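PDB 4ZKQ: putative uncharacterized protein from Cricetid herpesvirus 2, which binds chemokines and probably acts as a decoy receptor that keeps host chemokines away from their own receptors. Local coordinates for residues 15-20 with 230-235; 45-50 with 163-168; 100-105 with 151-156. One frame throughout, in Å; residues are numbered along the deposited sequence.

Interaction 1 (15-20 with 230-235); sequences SKVSSR and GGQVST
Val17 carries this contact, and its two methyl groups take different partners. CG1 meets an apolar methyl: it lies 3.7 Å from Val233 CG2, and the two valine side chains lie antiparallel, one alongside the other. CG2 meets a polar group instead. It is 3.5 Å from Gln232 NE2 and 3.6 Å from Gln232 OE1. The methyl lies over one face of the Gln232 amide, about equally near CD, OE1 and NE2. With Val17 CG1 trans to the backbone N (chi1 -177°), both methyls straddle the corner formed by Gln232 and Val233. That corner is where the chain turns between strand 226-231 and strand 233-244, both of which pair with strand 206-223. The contact thus brings the loop before strand 23-26 against the large branched sheet of the later part of the chain. The remaining side is loose. Before Val17 the loop is exposed, and the side chain of Lys16 is poorly ordered. Beyond Val17 the chain turns away from the corner into an ST turn, in which Ser18 OG accepts a hydrogen bond of 3.1 Å from Arg20 N, nearly straight at 163°. Glu188 holds this turn: it hydrogen-bonds Ser18 OG and forms a salt bridge with Arg20. Even Val17, Gln232 and Val233 keep some solvent exposure.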
ATOM      1  N   SER A  15     -21.134 -13.341  10.570  1.00 65.42           N
ATOM      2  CA  SER A  15     -20.874 -14.752  10.295  1.00 69.00           C
ATOM      3  C   SER A  15     -20.825 -15.086   8.801  1.00 64.32           C
ATOM      4  O   SER A  15     -20.163 -16.047   8.398  1.00 41.60           O
ATOM      5  CB  SER A  15     -21.944 -15.620  10.967  1.00 52.01           C
ATOM      6  OG  SER A  15     -21.655 -15.834  12.336  1.00 49.72           O
ATOM      7  N   LYS A  16     -21.520 -14.293   7.990  1.00 52.27           N
ATOM      8  CA  LYS A  16     -21.722 -14.615   6.577  1.00 53.70           C
ATOM      9  C   LYS A  16     -20.600 -14.113   5.669  1.00 49.37           C
ATOM     10  O   LYS A  16     -20.469 -14.568   4.533  1.00 33.24           O
ATOM     11  CB  LYS A  16     -23.053 -14.031   6.095  1.00 73.33           C
ATOM     12  CG  LYS A  16     -22.996 -12.544   5.776  1.00 66.41           C
ATOM     13  CD  LYS A  16     -24.387 -11.982   5.534  1.00 74.34           C
ATOM     14  CE  LYS A  16     -25.256 -12.137   6.773  1.00 79.98           C
ATOM     15  NZ  LYS A  16     -26.619 -11.566   6.589  1.00 69.50           N
ATOM     16  N   VAL A  17     -19.807 -13.169   6.164  1.00 38.40           N
ATOM     17  CA  VAL A  17     -18.690 -12.623   5.394  1.00 38.91           C
ATOM     18  C   VAL A  17     -17.732 -13.742   4.992  1.00 21.63           C
ATOM     19  O   VAL A  17     -17.516 -14.681   5.757  1.00 25.06           O
ATOM     20  CB  VAL A  17     -17.922 -11.553   6.201  1.00 33.69           C
ATOM     21  CG1 VAL A  17     -16.817 -10.934   5.359  1.00 25.97           C
ATOM     22  CG2 VAL A  17     -18.871 -10.471   6.690  1.00 48.48           C
ATOM     23  N   SER A  18     -17.167 -13.655   3.790  1.00 23.32           N
ATOM     24  CA  SER A  18     -16.176 -14.637   3.362  1.00 16.03           C
ATOM     25  C   SER A  18     -15.029 -14.722   4.355  1.00 16.84           C
ATOM     26  O   SER A  18     -14.594 -13.707   4.896  1.00 16.49           O
ATOM     27  CB  SER A  18     -15.614 -14.302   1.987  1.00 20.82           C
ATOM     28  OG  SER A  18     -14.543 -15.184   1.683  1.00 18.92           O
ATOM     29  N   SER A  19     -14.547 -15.939   4.588  1.00 14.85           N
ATOM     30  CA  SER A  19     -13.430 -16.179   5.505  1.00 15.50           C
ATOM     31  C   SER A  19     -12.119 -16.328   4.741  1.00 15.95           C
ATOM     32  O   SER A  19     -11.083 -16.652   5.333  1.00 17.04           O
ATOM     33  CB  SER A  19     -13.687 -17.442   6.332  1.00 18.88           C
ATOM     34  OG  SER A  19     -13.857 -18.558   5.468  1.00 15.96           O
ATOM     35  N   ARG A  20     -12.171 -16.096   3.428  1.00 12.85           N
ATOM     36  CA  ARG A  20     -11.035 -16.353   2.546  1.00 14.34           C
ATOM     37  C   ARG A  20     -10.568 -15.071   1.826  1.00 11.82           C
ATOM     38  O   ARG A  20     -10.049 -15.118   0.708  1.00 11.09           O
ATOM     39  CB  ARG A  20     -11.404 -17.455   1.539  1.00 15.98           C
ATOM     40  CG  ARG A  20     -11.539 -18.847   2.174  1.00 13.41           C
ATOM     41  CD  ARG A  20     -12.156 -19.886   1.225  1.00 15.66           C
ATOM     42  NE  ARG A  20     -13.436 -19.425   0.701  1.00 17.19           N
ATOM     43  CZ  ARG A  20     -14.533 -19.255   1.432  1.00 19.21           C
ATOM     44  NH1 ARG A  20     -14.539 -19.521   2.733  1.00 17.09           N
ATOM     45  NH2 ARG A  20     -15.639 -18.814   0.856  1.00 19.20           N
ATOM     46  N   GLY A 230     -18.838   3.133   5.399  1.00 26.40           N
ATOM     47  CA  GLY A 230     -18.297   2.057   6.208  1.00 30.48           C
ATOM     48  C   GLY A 230     -18.686   0.697   5.663  1.00 36.97           C
ATOM     49  O   GLY A 230     -19.471   0.605   4.718  1.00 43.62           O
ATOM     50  N   GLY A 231     -18.137  -0.360   6.252  1.00 26.95           N
ATOM     51  CA  GLY A 231     -18.408  -1.707   5.780  1.00 27.73           C
ATOM     52  C   GLY A 231     -17.519  -2.756   6.417  1.00 28.21           C
ATOM     53  O   GLY A 231     -16.575  -2.425   7.129  1.00 19.57           O
ATOM     54  N   GLN A 232     -17.838  -4.021   6.147  1.00 19.79           N
ATOM     55  CA  GLN A 232     -17.125  -5.169   6.709  1.00 25.81           C
ATOM     56  C   GLN A 232     -15.998  -5.648   5.806  1.00 18.98           C
ATOM     57  O   GLN A 232     -15.122  -6.413   6.226  1.00 20.24           O
ATOM     58  CB  GLN A 232     -18.092  -6.334   6.934  1.00 27.32           C
ATOM     59  CG  GLN A 232     -19.113  -6.122   8.016  1.00 44.00           C
ATOM     60  CD  GLN A 232     -19.939  -7.371   8.253  1.00 61.97           C
ATOM     61  OE1 GLN A 232     -19.719  -8.094   9.223  1.00 65.63           O
ATOM     62  NE2 GLN A 232     -20.881  -7.641   7.355  1.00 60.14           N
ATOM     63  N   VAL A 233     -16.052  -5.218   4.554  1.00 15.32           N
ATOM     64  CA  VAL A 233     -15.104  -5.640   3.541  1.00 18.37           C
ATOM     65  C   VAL A 233     -14.645  -4.435   2.738  1.00 20.79           C
ATOM     66  O   VAL A 233     -15.461  -3.636   2.277  1.00 19.03           O
ATOM     67  CB  VAL A 233     -15.725  -6.688   2.605  1.00 19.81           C
ATOM     68  CG1 VAL A 233     -14.820  -6.981   1.418  1.00 18.49           C
ATOM     69  CG2 VAL A 233     -16.021  -7.955   3.377  1.00 22.62           C
ATOM     70  N   SER A 234     -13.333  -4.305   2.596  1.00 14.40           N
ATOM     71  CA  SER A 234     -12.741  -3.257   1.779  1.00 16.38           C
ATOM     72  C   SER A 234     -12.462  -3.829   0.400  1.00 20.97           C
ATOM     73  O   SER A 234     -11.675  -4.766   0.266  1.00 21.09           O
ATOM     74  CB  SER A 234     -11.453  -2.730   2.422  1.00 18.66           C
ATOM     75  OG  SER A 234     -10.836  -1.758   1.601  1.00 23.18           O
ATOM     76  N   THR A 235     -13.124  -3.284  -0.614  1.00 18.78           N
ATOM     77  CA  THR A 235     -12.969  -3.768  -1.976  1.00 19.30           C
ATOM     78  C   THR A 235     -12.363  -2.702  -2.881  1.00 29.13           C
ATOM     79  O   THR A 235     -12.801  -1.554  -2.882  1.00 26.98           O
ATOM     80  CB  THR A 235     -14.312  -4.202  -2.575  1.00 24.80           C
ATOM     81  OG1 THR A 235     -14.932  -5.164  -1.716  1.00 26.39           O
ATOM     82  CG2 THR A 235     -14.108  -4.807  -3.949  1.00 29.00           C
TER

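Interaction 2 (45-50 with 163-168); sequences EDIITQ and EALIHF
Leu165 reaches from strand 161-169 to two successive isoleucines of helix 44-51, and every direct touch between 45-50 and 163-168 is apolar. Its CD2 packs 3.8 Å from Ile47 CG2, where the two side chains run at a slant to each other. Its CD1 lies 3.9 Å from Ile48 CG1 and 4.1 Å from Ile48 CD1, and here the side chains pass in opposite directions. CD2 also comes within 4.1 Å of Ile48 CG1, which places both leucine methyls against Ile48. Leu165 holds its CG anti to the backbone N (chi1 169°), carrying the branch out toward the helix. Ile47 presents its short branch, whereas Ile48 uses its longer one. The Ile48 bond to CB does not aim at the strand, yet the end of its chain comes nearer.

Hydrogen bonds act around this apolar centre. Within the helix, Thr49 N donates to Glu45 O at 2.9 Å and Gln50 N to Asp46 O. His167 NE2 is hydrogen-bonded to the backbone O of Thr51, tying the strand to the end of the helix. Glu45 OE2 is hydrogen-bonded to Ser128 OG.

A covalent tie lies close by, the Cys52–Cys177 disulfide, which joins the residue after the helix to strand 175-181. The helix packs on one face of the seven-stranded sheet, over strand 161-169, which runs between strands 85-94 and 175-181. Val44 of the same helix also touches Leu165.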
ATOM      1  N   GLU A  45      11.361 -13.472   6.056  1.00 15.85           N
ATOM      2  CA  GLU A  45      10.730 -13.293   7.354  1.00 19.71           C
ATOM      3  C   GLU A  45      11.534 -12.326   8.221  1.00 15.20           C
ATOM      4  O   GLU A  45      10.967 -11.605   9.043  1.00 17.02           O
ATOM      5  CB  GLU A  45      10.555 -14.646   8.064  1.00 20.12           C
ATOM      6  CG  GLU A  45      11.852 -15.399   8.316  1.00 36.04           C
ATOM      7  CD  GLU A  45      11.624 -16.848   8.722  1.00 49.93           C
ATOM      8  OE1 GLU A  45      10.472 -17.322   8.637  1.00 59.02           O
ATOM      9  OE2 GLU A  45      12.601 -17.510   9.127  1.00 51.99           O
ATOM     10  N   ASP A  46      12.849 -12.293   8.022  1.00 14.33           N
ATOM     11  CA  ASP A  46      13.701 -11.367   8.753  1.00 14.80           C
ATOM     12  C   ASP A  46      13.539  -9.954   8.217  1.00 16.04           C
ATOM     13  O   ASP A  46      13.558  -8.996   8.982  1.00 12.39           O
ATOM     14  CB  ASP A  46      15.174 -11.774   8.673  1.00 20.51           C
ATOM     15  CG  ASP A  46      15.514 -12.959   9.568  1.00 29.17           C
ATOM     16  OD1 ASP A  46      14.638 -13.428  10.326  1.00 28.33           O
ATOM     17  OD2 ASP A  46      16.674 -13.411   9.518  1.00 37.43           O
ATOM     18  N   ILE A  47      13.414  -9.823   6.898  1.00 15.97           N
ATOM     19  CA  ILE A  47      13.103  -8.528   6.300  1.00 15.56           C
ATOM     20  C   ILE A  47      11.826  -7.984   6.925  1.00 13.12           C
ATOM     21  O   ILE A  47      11.756  -6.814   7.303  1.00 14.54           O
ATOM     22  CB  ILE A  47      12.914  -8.613   4.772  1.00 14.72           C
ATOM     23  CG1 ILE A  47      14.215  -9.038   4.090  1.00 17.72           C
ATOM     24  CG2 ILE A  47      12.435  -7.268   4.209  1.00 16.69           C
ATOM     25  CD1 ILE A  47      14.057  -9.385   2.615  1.00 16.90           C
ATOM     26  N   ILE A  48      10.806  -8.831   7.018  1.00 12.26           N
ATOM     27  CA  ILE A  48       9.535  -8.392   7.573  1.00 11.26           C
ATOM     28  C   ILE A  48       9.708  -7.986   9.043  1.00 14.45           C
ATOM     29  O   ILE A  48       9.275  -6.906   9.464  1.00 13.12           O
ATOM     30  CB  ILE A  48       8.463  -9.490   7.454  1.00 12.26           C
ATOM     31  CG1 ILE A  48       8.142  -9.726   5.973  1.00 17.14           C
ATOM     32  CG2 ILE A  48       7.197  -9.096   8.225  1.00 11.43           C
ATOM     33  CD1 ILE A  48       7.369 -10.977   5.705  1.00 14.43           C
ATOM     34  N   THR A  49      10.350  -8.856   9.815  1.00 14.04           N
ATOM     35  CA  THR A  49      10.623  -8.584  11.228  1.00 13.38           C
ATOM     36  C   THR A  49      11.306  -7.243  11.439  1.00 13.27           C
ATOM     37  O   THR A  49      10.974  -6.503  12.363  1.00 12.96           O
ATOM     38  CB  THR A  49      11.516  -9.685  11.836  1.00 15.48           C
ATOM     39  OG1 THR A  49      10.748 -10.880  11.970  1.00 15.50           O
ATOM     40  CG2 THR A  49      12.065  -9.277  13.214  1.00 17.17           C
ATOM     41  N   GLN A  50      12.268  -6.927  10.586  1.00 14.36           N
ATOM     42  CA  GLN A  50      13.081  -5.744  10.816  1.00 15.48           C
ATOM     43  C   GLN A  50      12.499  -4.444  10.252  1.00 15.58           C
ATOM     44  O   GLN A  50      12.759  -3.387  10.816  1.00 14.95           O
ATOM     45  CB  GLN A  50      14.477  -5.958  10.236  1.00 17.73           C
ATOM     46  CG  GLN A  50      15.275  -7.032  10.971  1.00 20.90           C
ATOM     47  CD  GLN A  50      16.662  -7.234  10.383  1.00 27.83           C
ATOM     48  OE1 GLN A  50      17.179  -6.376   9.670  1.00 24.82           O
ATOM     49  NE2 GLN A  50      17.263  -8.384  10.669  1.00 25.84           N
ATOM     50  N   GLU A 163       6.445 -17.564  -3.097  1.00 18.05           N
ATOM     51  CA  GLU A 163       5.829 -16.389  -2.505  1.00 17.69           C
ATOM     52  C   GLU A 163       6.546 -15.127  -2.953  1.00 18.78           C
ATOM     53  O   GLU A 163       7.700 -15.177  -3.393  1.00 18.12           O
ATOM     54  CB  GLU A 163       5.853 -16.485  -0.979  1.00 15.76           C
ATOM     55  CG  GLU A 163       7.236 -16.338  -0.395  1.00 21.80           C
ATOM     56  CD  GLU A 163       7.259 -16.459   1.117  1.00 24.38           C
ATOM     57  OE1 GLU A 163       6.334 -17.067   1.683  1.00 26.66           O
ATOM     58  OE2 GLU A 163       8.213 -15.946   1.734  1.00 24.87           O
ATOM     59  N   ALA A 164       5.856 -13.998  -2.829  1.00 16.65           N
ATOM     60  CA  ALA A 164       6.450 -12.706  -3.116  1.00 16.20           C
ATOM     61  C   ALA A 164       6.094 -11.695  -2.034  1.00 18.15           C
ATOM     62  O   ALA A 164       4.922 -11.469  -1.720  1.00 14.42           O
ATOM     63  CB  ALA A 164       6.007 -12.211  -4.476  1.00 13.72           C
ATOM     64  N   LEU A 165       7.138 -11.108  -1.469  1.00 12.68           N
ATOM     65  CA  LEU A 165       7.024  -9.994  -0.547  1.00 12.32           C
ATOM     66  C   LEU A 165       7.142  -8.684  -1.295  1.00 14.29           C
ATOM     67  O   LEU A 165       8.039  -8.525  -2.122  1.00 11.62           O
ATOM     68  CB  LEU A 165       8.124 -10.076   0.520  1.00 14.26           C
ATOM     69  CG  LEU A 165       8.313  -8.847   1.416  1.00 14.63           C
ATOM     70  CD1 LEU A 165       7.125  -8.667   2.351  1.00 12.49           C
ATOM     71  CD2 LEU A 165       9.619  -8.945   2.193  1.00 15.68           C
ATOM     72  N   ILE A 166       6.242  -7.751  -1.002  1.00 12.58           N
ATOM     73  CA  ILE A 166       6.437  -6.368  -1.393  1.00  9.14           C
ATOM     74  C   ILE A 166       6.531  -5.526  -0.131  1.00 11.91           C
ATOM     75  O   ILE A 166       5.643  -5.541   0.718  1.00 10.36           O
ATOM     76  CB  ILE A 166       5.315  -5.856  -2.302  1.00 14.50           C
ATOM     77  CG1 ILE A 166       5.351  -6.616  -3.635  1.00 13.38           C
ATOM     78  CG2 ILE A 166       5.464  -4.351  -2.540  1.00 12.83           C
ATOM     79  CD1 ILE A 166       4.178  -6.366  -4.519  1.00 17.56           C
ATOM     80  N   HIS A 167       7.647  -4.824  -0.013  1.00 10.39           N
ATOM     81  CA  HIS A 167       7.846  -3.849   1.034  1.00  8.43           C
ATOM     82  C   HIS A 167       7.679  -2.492   0.388  1.00 11.41           C
ATOM     83  O   HIS A 167       8.432  -2.158  -0.521  1.00 15.28           O
ATOM     84  CB  HIS A 167       9.236  -3.984   1.668  1.00 13.79           C
ATOM     85  CG  HIS A 167       9.487  -3.012   2.765  1.00  9.67           C
ATOM     86  ND1 HIS A 167       9.755  -1.672   2.528  1.00 15.88           N
ATOM     87  CD2 HIS A 167       9.486  -3.155   4.108  1.00 13.11           C
ATOM     88  CE1 HIS A 167       9.915  -1.051   3.679  1.00 14.55           C
ATOM     89  NE2 HIS A 167       9.758  -1.928   4.657  1.00 14.03           N
ATOM     90  N   PHE A 168       6.672  -1.738   0.816  1.00 11.60           N
ATOM     91  CA  PHE A 168       6.459  -0.376   0.329  1.00 12.09           C
ATOM     92  C   PHE A 168       6.789   0.628   1.427  1.00 12.31           C
ATOM     93  O   PHE A 168       6.096   0.703   2.450  1.00 12.68           O
ATOM     94  CB  PHE A 168       5.015  -0.196  -0.144  1.00 14.20           C
ATOM     95  CG  PHE A 168       4.753   1.116  -0.842  1.00 12.06           C
ATOM     96  CD1 PHE A 168       5.113   1.298  -2.167  1.00 17.45           C
ATOM     97  CD2 PHE A 168       4.127   2.153  -0.182  1.00 16.47           C
ATOM     98  CE1 PHE A 168       4.866   2.505  -2.813  1.00 22.92           C
ATOM     99  CE2 PHE A 168       3.878   3.358  -0.820  1.00 20.93           C
ATOM    100  CZ  PHE A 168       4.250   3.534  -2.134  1.00 19.12           C
TER

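Interaction 3 (100-105 with 151-156); sequences VAVNES and RVPGPD
The ring of Pro153 meets Val102 through CD, which lies 4.3 Å from Val102 CG1. That methyl comes in obliquely from above the puckered ring, past its CD corner. The one truly flat group, the Asp156 carboxylate, stands back from the contact. The methylene behind it does the touching: Asp156 CB is 3.3 Å from Val100 CG2, a tight fit for two carbons. The same methyl is 3.6 Å from Asp156 O, so it sits against both the side chain and the backbone of Asp156. Val100 holds CG2 trans to its own backbone N, with CG1 lodged between N and the carbonyl carbon (chi1 57°). This sends CG2 across to the aspartate, and the two side chains pass in opposite directions.

Val102 is the second point of contact. Its CG1 packs 4.0 Å from Val152 CG2, with the side chains crossing at about a right angle. The one methyl therefore reaches both Val152 and Pro153. All these touches are van der Waals contacts, and the two segments exchange no polar bond.

Val102 also packs on Cys96 and Cys160, which form a disulfide in this protein, and on Trp94 of strand 85-94. Segment 100-105 belongs to the loop between strand 85-94 and strand 108-111. Segment 151-156 carries on from the last part of strand 147-152 into a loop. That strand lies between strands 68-74 and 108-111 in a four-stranded antiparallel sheet.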
ATOM      1  N   VAL A 100      10.036 -29.583 -13.293  1.00 58.50           N
ATOM      2  CA  VAL A 100       9.870 -28.396 -14.125  1.00 61.09           C
ATOM      3  C   VAL A 100      11.240 -27.825 -14.488  1.00 70.64           C
ATOM      4  O   VAL A 100      12.130 -27.712 -13.639  1.00 55.53           O
ATOM      5  CB  VAL A 100       8.997 -27.324 -13.427  1.00 59.63           C
ATOM      6  CG1 VAL A 100       9.578 -26.939 -12.095  1.00 61.15           C
ATOM      7  CG2 VAL A 100       8.841 -26.096 -14.310  1.00 59.58           C
ATOM      8  N   ALA A 101      11.396 -27.482 -15.765  1.00 59.39           N
ATOM      9  CA  ALA A 101      12.670 -27.018 -16.308  1.00 55.25           C
ATOM     10  C   ALA A 101      12.596 -25.547 -16.690  1.00 54.33           C
ATOM     11  O   ALA A 101      12.463 -25.207 -17.867  1.00 54.00           O
ATOM     12  CB  ALA A 101      13.065 -27.851 -17.514  1.00 59.43           C
ATOM     13  N   VAL A 102      12.680 -24.680 -15.688  1.00 51.91           N
ATOM     14  CA  VAL A 102      12.642 -23.243 -15.910  1.00 44.76           C
ATOM     15  C   VAL A 102      13.875 -22.631 -15.273  1.00 33.17           C
ATOM     16  O   VAL A 102      14.220 -22.945 -14.133  1.00 38.52           O
ATOM     17  CB  VAL A 102      11.357 -22.607 -15.334  1.00 45.40           C
ATOM     18  CG1 VAL A 102      11.381 -21.094 -15.488  1.00 37.13           C
ATOM     19  CG2 VAL A 102      10.136 -23.176 -16.031  1.00 40.00           C
ATOM     20  N   ASN A 103      14.552 -21.775 -16.030  1.00 37.33           N
ATOM     21  CA  ASN A 103      15.763 -21.124 -15.556  1.00 41.10           C
ATOM     22  C   ASN A 103      15.417 -19.806 -14.876  1.00 30.41           C
ATOM     23  O   ASN A 103      14.400 -19.191 -15.192  1.00 29.05           O
ATOM     24  CB  ASN A 103      16.735 -20.879 -16.717  1.00 41.58           C
ATOM     25  CG  ASN A 103      17.220 -22.168 -17.361  1.00 58.47           C
ATOM     26  OD1 ASN A 103      17.623 -23.106 -16.673  1.00 50.18           O
ATOM     27  ND2 ASN A 103      17.182 -22.218 -18.689  1.00 52.75           N
ATOM     28  N   GLU A 104      16.266 -19.383 -13.946  1.00 30.67           N
ATOM     29  CA  GLU A 104      16.109 -18.092 -13.283  1.00 32.50           C
ATOM     30  C   GLU A 104      15.993 -16.967 -14.307  1.00 33.34           C
ATOM     31  O   GLU A 104      15.280 -15.988 -14.091  1.00 25.78           O
ATOM     32  CB  GLU A 104      17.287 -17.828 -12.338  1.00 27.10           C
ATOM     33  CG  GLU A 104      17.383 -18.816 -11.188  1.00 28.53           C
ATOM     34  CD  GLU A 104      18.563 -18.561 -10.269  1.00 28.02           C
ATOM     35  OE1 GLU A 104      19.488 -17.804 -10.643  1.00 32.42           O
ATOM     36  OE2 GLU A 104      18.563 -19.128  -9.158  1.00 32.01           O
ATOM     37  N   SER A 105      16.681 -17.128 -15.433  1.00 28.71           N
ATOM     38  CA  SER A 105      16.708 -16.109 -16.478  1.00 30.18           C
ATOM     39  C   SER A 105      15.403 -16.019 -17.254  1.00 24.72           C
ATOM     40  O   SER A 105      15.200 -15.081 -18.022  1.00 24.94           O
ATOM     41  CB  SER A 105      17.857 -16.388 -17.448  1.00 41.46           C
ATOM     42  OG  SER A 105      19.100 -16.340 -16.773  1.00 46.85           O
ATOM     43  N   ARG A 151       6.514 -12.096 -14.698  1.00 21.06           N
ATOM     44  CA  ARG A 151       6.251 -12.925 -15.869  1.00 27.42           C
ATOM     45  C   ARG A 151       7.219 -14.093 -15.927  1.00 19.00           C
ATOM     46  O   ARG A 151       8.415 -13.947 -15.673  1.00 20.03           O
ATOM     47  CB  ARG A 151       6.325 -12.088 -17.146  1.00 29.24           C
ATOM     48  CG  ARG A 151       5.043 -11.305 -17.389  1.00 25.31           C
ATOM     49  CD  ARG A 151       5.125 -10.357 -18.564  1.00 32.35           C
ATOM     50  NE  ARG A 151       5.306 -11.042 -19.839  1.00 27.95           N
ATOM     51  CZ  ARG A 151       4.327 -11.601 -20.542  1.00 30.54           C
ATOM     52  NH1 ARG A 151       3.074 -11.582 -20.097  1.00 25.00           N
ATOM     53  NH2 ARG A 151       4.607 -12.188 -21.697  1.00 33.11           N
ATOM     54  N   VAL A 152       6.675 -15.266 -16.235  1.00 21.25           N
ATOM     55  CA  VAL A 152       7.459 -16.489 -16.287  1.00 23.30           C
ATOM     56  C   VAL A 152       6.792 -17.437 -17.303  1.00 33.53           C
ATOM     57  O   VAL A 152       5.567 -17.445 -17.429  1.00 24.34           O
ATOM     58  CB  VAL A 152       7.576 -17.122 -14.876  1.00 28.83           C
ATOM     59  CG1 VAL A 152       6.210 -17.582 -14.360  1.00 24.91           C
ATOM     60  CG2 VAL A 152       8.576 -18.253 -14.860  1.00 26.04           C
ATOM     61  N   PRO A 153       7.590 -18.216 -18.055  1.00 33.51           N
ATOM     62  CA  PRO A 153       7.000 -18.897 -19.214  1.00 44.00           C
ATOM     63  C   PRO A 153       6.337 -20.235 -18.914  1.00 44.10           C
ATOM     64  O   PRO A 153       6.085 -20.573 -17.754  1.00 33.49           O
ATOM     65  CB  PRO A 153       8.209 -19.112 -20.147  1.00 43.41           C
ATOM     66  CG  PRO A 153       9.427 -18.620 -19.397  1.00 40.43           C
ATOM     67  CD  PRO A 153       9.033 -18.482 -17.963  1.00 38.24           C
ATOM     68  N   GLY A 154       6.056 -20.975 -19.988  1.00 90.14           N
ATOM     69  CA  GLY A 154       5.565 -22.342 -19.924  1.00 48.05           C
ATOM     70  C   GLY A 154       4.257 -22.460 -19.175  1.00 53.21           C
ATOM     71  O   GLY A 154       3.640 -21.444 -18.844  1.00 49.15           O
ATOM     72  N   PRO A 155       3.818 -23.704 -18.919  1.00 46.17           N
ATOM     73  CA  PRO A 155       2.664 -23.957 -18.055  1.00 47.14           C
ATOM     74  C   PRO A 155       3.071 -24.163 -16.601  1.00 29.73           C
ATOM     75  O   PRO A 155       2.215 -24.101 -15.726  1.00 36.89           O
ATOM     76  CB  PRO A 155       2.058 -25.246 -18.640  1.00 49.74           C
ATOM     77  CG  PRO A 155       3.019 -25.707 -19.740  1.00 39.56           C
ATOM     78  CD  PRO A 155       4.286 -24.948 -19.548  1.00 48.10           C
ATOM     79  N   ASP A 156       4.358 -24.399 -16.358  1.00 29.77           N
ATOM     80  CA  ASP A 156       4.848 -24.763 -15.028  1.00 31.94           C
ATOM     81  C   ASP A 156       5.712 -23.677 -14.382  1.00 38.52           C
ATOM     82  O   ASP A 156       6.184 -23.848 -13.258  1.00 30.64           O
ATOM     83  CB  ASP A 156       5.650 -26.066 -15.106  1.00 42.72           C
ATOM     84  CG  ASP A 156       4.794 -27.260 -15.482  1.00 57.93           C
ATOM     85  OD1 ASP A 156       3.654 -27.361 -14.979  1.00 58.55           O
ATOM     86  OD2 ASP A 156       5.259 -28.096 -16.283  1.00 72.61           O
TER

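Overall arrangement
The three contacts are separate: no two touch. Interactions 2 and 3 are the closest pair, with centres 24 Å apart and nearest atoms about 10 Å apart. Strand 147-152 of interaction 3 is followed in the chain by strand 161-169 of interaction 2, although the two belong to different sheets. Interaction 1 lies farther off, its centre 26 Å from that of interaction 2 and 36 Å from that of interaction 3. The chain between its two segments includes both other contacts. Interaction 2 is buried, interaction 3 partly buried, and interaction 1 is at the surface. A bound NAG sugar lies about 10 Å from the Pro153 side chain of interaction 3.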